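Long-range contact in Exo beta-1,2-glucooligosaccharide sophorohydrolase (non-reducing end) (Parabacteroides distasonis ATCC 8503, PDB 5Z06), which hydrolyses linear beta-1,2-glucan and beta-1,2-glucooligosaccharides of four or more units, releasing sophorose from the non-reducing end: residues A[84-96]-A[129-142]. Residues are numbered along the deposited sequence; the frame is centred on the assembly and turned at random.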
# COMPACT_ATOMS: atom_id res chain seq x y z
N PRO A 84 5.09 16.17 -19.72
CA PRO A 84 6.51 16.17 -19.87
C PRO A 84 6.90 16.58 -21.28
O PRO A 84 6.15 16.34 -22.22
CB PRO A 84 6.86 14.71 -19.64
CG PRO A 84 5.72 13.95 -20.23
CD PRO A 84 4.52 14.86 -20.11
N SER A 85 8.07 17.19 -21.40
CA SER A 85 8.70 17.46 -22.69
C SER A 85 10.01 16.72 -22.86
O SER A 85 10.50 16.62 -23.99
CB SER A 85 8.99 18.95 -22.83
OG SER A 85 7.80 19.67 -23.03
N THR A 86 10.58 16.21 -21.77
CA THR A 86 11.95 15.71 -21.80
C THR A 86 12.05 14.38 -21.06
O THR A 86 11.34 14.15 -20.08
CB THR A 86 12.94 16.71 -21.17
OG1 THR A 86 12.76 16.75 -19.76
CG2 THR A 86 12.75 18.13 -21.72
N LEU A 87 12.90 13.50 -21.56
CA LEU A 87 13.39 12.36 -20.81
C LEU A 87 14.68 12.80 -20.19
O LEU A 87 15.70 12.94 -20.87
CB LEU A 87 13.61 11.17 -21.72
CG LEU A 87 14.33 9.96 -21.10
CD1 LEU A 87 13.48 9.35 -20.00
CD2 LEU A 87 14.60 8.95 -22.19
N SER A 88 14.65 13.04 -18.89
CA SER A 88 15.84 13.36 -18.13
C SER A 88 16.41 12.11 -17.46
O SER A 88 15.67 11.27 -16.96
CB SER A 88 15.53 14.43 -17.11
OG SER A 88 16.57 14.54 -16.16
N MET A 89 17.74 11.97 -17.50
CA MET A 89 18.46 10.94 -16.75
C MET A 89 19.71 11.54 -16.14
O MET A 89 20.14 12.64 -16.49
CB MET A 89 18.90 9.80 -17.64
CG MET A 89 18.00 9.50 -18.80
SD MET A 89 18.54 7.99 -19.58
CE MET A 89 19.99 8.56 -20.43
N GLN A 90 20.30 10.77 -15.24
CA GLN A 90 21.64 11.03 -14.76
C GLN A 90 22.45 9.84 -15.26
O GLN A 90 22.04 8.69 -15.08
CB GLN A 90 21.65 11.11 -13.24
CG GLN A 90 20.96 12.35 -12.70
CD GLN A 90 21.80 13.60 -12.75
OE1 GLN A 90 22.98 13.58 -13.10
NE2 GLN A 90 21.20 14.71 -12.39
N VAL A 91 23.57 10.13 -15.93
CA VAL A 91 24.39 9.11 -16.59
C VAL A 91 25.81 9.27 -16.08
O VAL A 91 26.35 10.37 -16.04
CB VAL A 91 24.35 9.25 -18.11
CG1 VAL A 91 25.05 8.09 -18.80
CG2 VAL A 91 22.91 9.29 -18.59
N ARG A 92 26.40 8.17 -15.67
CA ARG A 92 27.76 8.17 -15.17
C ARG A 92 28.51 7.06 -15.87
O ARG A 92 28.02 5.94 -15.99
CB ARG A 92 27.76 7.95 -13.67
CG ARG A 92 29.13 7.95 -13.03
CD ARG A 92 29.04 7.27 -11.68
NE ARG A 92 30.30 7.25 -10.96
CZ ARG A 92 30.68 8.13 -10.05
NH1 ARG A 92 29.91 9.17 -9.73
NH2 ARG A 92 31.85 7.97 -9.45
N LEU A 93 29.70 7.39 -16.35
CA LEU A 93 30.53 6.43 -17.06
C LEU A 93 31.59 5.99 -16.08
O LEU A 93 32.21 6.80 -15.40
CB LEU A 93 31.14 7.08 -18.27
CG LEU A 93 30.25 7.17 -19.50
CD1 LEU A 93 28.90 7.82 -19.24
CD2 LEU A 93 31.03 7.95 -20.54
N ARG A 94 31.78 4.68 -15.96
CA ARG A 94 32.81 4.17 -15.08
C ARG A 94 34.20 4.51 -15.63
O ARG A 94 35.07 4.90 -14.86
CB ARG A 94 32.67 2.68 -14.89
CG ARG A 94 33.46 2.15 -13.72
CD ARG A 94 33.13 0.70 -13.50
NE ARG A 94 33.89 0.16 -12.38
CZ ARG A 94 35.11 -0.37 -12.46
NH1 ARG A 94 35.78 -0.45 -13.62
NH2 ARG A 94 35.69 -0.81 -11.35
N GLU A 95 34.38 4.34 -16.94
CA GLU A 95 35.65 4.63 -17.65
C GLU A 95 35.42 5.61 -18.78
O GLU A 95 34.29 5.77 -19.26
CB GLU A 95 36.25 3.37 -18.28
CG GLU A 95 36.25 2.10 -17.44
CD GLU A 95 37.18 2.14 -16.24
OE1 GLU A 95 37.87 3.16 -16.00
OE2 GLU A 95 37.20 1.11 -15.52
N SER A 96 36.50 6.27 -19.20
CA SER A 96 36.51 7.00 -20.46
C SER A 96 36.22 6.02 -21.55
O SER A 96 36.59 4.86 -21.47
CB SER A 96 37.86 7.65 -20.73
OG SER A 96 38.04 8.72 -19.83
N PRO A 129 34.46 10.25 -17.21
CA PRO A 129 33.99 9.22 -16.29
C PRO A 129 33.98 9.65 -14.82
O PRO A 129 34.56 10.69 -14.46
CB PRO A 129 35.01 8.11 -16.50
CG PRO A 129 36.29 8.85 -16.72
CD PRO A 129 35.88 10.03 -17.57
N GLY A 130 33.32 8.85 -13.98
CA GLY A 130 33.31 9.06 -12.53
C GLY A 130 32.56 10.29 -12.04
O GLY A 130 32.81 10.79 -10.93
N VAL A 131 31.65 10.81 -12.87
CA VAL A 131 30.80 11.94 -12.49
C VAL A 131 29.43 11.75 -13.12
O VAL A 131 29.30 11.14 -14.18
CB VAL A 131 31.39 13.31 -12.91
CG1 VAL A 131 32.65 13.65 -12.11
CG2 VAL A 131 31.68 13.35 -14.40
N TRP A 132 28.41 12.26 -12.45
CA TRP A 132 27.04 12.19 -12.94
C TRP A 132 26.82 13.29 -13.93
O TRP A 132 27.09 14.44 -13.62
CB TRP A 132 26.05 12.28 -11.78
CG TRP A 132 26.07 11.03 -10.98
CD1 TRP A 132 26.71 10.81 -9.80
CD2 TRP A 132 25.49 9.78 -11.35
NE1 TRP A 132 26.53 9.52 -9.40
CE2 TRP A 132 25.78 8.86 -10.33
CE3 TRP A 132 24.72 9.36 -12.44
CZ2 TRP A 132 25.34 7.54 -10.37
CZ3 TRP A 132 24.28 8.04 -12.48
CH2 TRP A 132 24.59 7.16 -11.44
N HIS A 133 26.35 12.92 -15.12
CA HIS A 133 26.04 13.85 -16.19
C HIS A 133 24.54 13.96 -16.37
O HIS A 133 23.90 12.96 -16.70
CB HIS A 133 26.65 13.37 -17.50
CG HIS A 133 28.13 13.32 -17.46
ND1 HIS A 133 28.89 14.42 -17.12
CD2 HIS A 133 29.00 12.31 -17.67
CE1 HIS A 133 30.17 14.09 -17.14
NE2 HIS A 133 30.26 12.81 -17.47
N PRO A 134 23.98 15.15 -16.14
CA PRO A 134 22.57 15.28 -16.51
C PRO A 134 22.40 15.12 -18.01
O PRO A 134 23.20 15.65 -18.77
CB PRO A 134 22.17 16.68 -16.01
CG PRO A 134 23.41 17.33 -15.53
CD PRO A 134 24.41 16.25 -15.26
N VAL A 135 21.41 14.35 -18.41
CA VAL A 135 21.04 14.19 -19.79
C VAL A 135 19.57 14.57 -19.90
O VAL A 135 18.78 14.17 -19.06
CB VAL A 135 21.23 12.74 -20.24
CG1 VAL A 135 20.65 12.49 -21.62
CG2 VAL A 135 22.71 12.40 -20.23
N SER A 136 19.24 15.37 -20.92
CA SER A 136 17.85 15.69 -21.28
C SER A 136 17.66 15.40 -22.74
O SER A 136 18.36 15.95 -23.58
CB SER A 136 17.53 17.16 -21.04
OG SER A 136 17.59 17.48 -19.67
N ILE A 137 16.73 14.52 -23.04
CA ILE A 137 16.40 14.19 -24.40
C ILE A 137 15.02 14.76 -24.57
O ILE A 137 14.09 14.31 -23.90
CB ILE A 137 16.40 12.68 -24.65
CG1 ILE A 137 17.75 12.08 -24.28
CG2 ILE A 137 16.05 12.39 -26.11
CD1 ILE A 137 17.75 10.59 -24.10
N PRO A 138 14.88 15.78 -25.45
CA PRO A 138 13.55 16.21 -25.78
C PRO A 138 12.74 15.04 -26.28
O PRO A 138 13.22 14.27 -27.13
CB PRO A 138 13.78 17.25 -26.90
CG PRO A 138 15.10 17.85 -26.57
CD PRO A 138 15.90 16.68 -26.04
N LEU A 139 11.52 14.90 -25.78
CA LEU A 139 10.63 13.84 -26.21
C LEU A 139 10.33 13.97 -27.69
O LEU A 139 10.17 12.98 -28.40
CB LEU A 139 9.36 13.84 -25.36
CG LEU A 139 9.60 13.41 -23.90
CD1 LEU A 139 8.30 13.46 -23.12
CD2 LEU A 139 10.19 12.01 -23.79
N GLU A 140 10.22 15.22 -28.14
CA GLU A 140 10.27 15.61 -29.56
C GLU A 140 11.24 14.75 -30.41
O GLU A 140 10.84 14.18 -31.43
CB GLU A 140 10.71 17.07 -29.60
CG GLU A 140 10.26 17.89 -30.78
CD GLU A 140 10.79 19.31 -30.70
OE1 GLU A 140 11.35 19.68 -29.65
OE2 GLU A 140 10.66 20.04 -31.70
N ASP A 141 12.48 14.59 -29.93
CA ASP A 141 13.53 13.82 -30.66
C ASP A 141 13.17 12.33 -30.84
O ASP A 141 13.59 11.71 -31.83
CB ASP A 141 14.89 13.95 -29.98
CG ASP A 141 15.41 15.40 -29.91
OD1 ASP A 141 14.66 16.34 -30.28
OD2 ASP A 141 16.56 15.63 -29.47
N PHE A 142 12.37 11.76 -29.91
CA PHE A 142 11.80 10.41 -30.09
C PHE A 142 10.63 10.38 -31.07
O PHE A 142 10.13 9.30 -31.41
CB PHE A 142 11.36 9.78 -28.76
CG PHE A 142 12.49 9.53 -27.80
CD1 PHE A 142 13.42 8.53 -28.04
CD2 PHE A 142 12.62 10.30 -26.64
CE1 PHE A 142 14.46 8.30 -27.15
CE2 PHE A 142 13.66 10.07 -25.75
CZ PHE A 142 14.59 9.07 -26.00
O HOH W 1 30.64 9.96 -15.92
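Across an antiparallel strand pair, 86-93 with 132-138, the indole of Trp132 lies under the aliphatic stem of Arg92: CB sits 3.6 Å from the centroid of the six-membered ring, 12° off its normal, a CH-pi contact. With Arg92 CG anti to the backbone N (chi1 -180°), the extended chain runs on across the indole and brings the guanidinium over the Gly130 carbonyl carbon, tilted 55° from the ring. The indole edge meets the Gln90 backbone, CZ3 to O 3.5 Å. Replacing Trp132 by an alanine is likely to strip the Arg92 stem of the flat surface beneath CB and CD. The sheet face bearing Leu87, Met89, Val91, Val135 and Ile137 is largely apolar, as suits the packing of Leu87, Met89 and Ile137 on Ile105 of strand 104-109; along it Val91 CG2 meets Val135 CG2 at 3.5 Å. Paired backbone bonds at Leu87–Ile137, Met89–Val135 and Val91–His133 set this register, while strand 169-180 flanks strand 86-93 on its other side, with Ser85 and Thr86 both facing Leu180 in a classic beta bulge. At the far end a water accepts from Leu93 N, and Gly130, lacking a CB, easily adopts the positive phi at which its N-H reaches Leu93 O (N to O 2.7 Å).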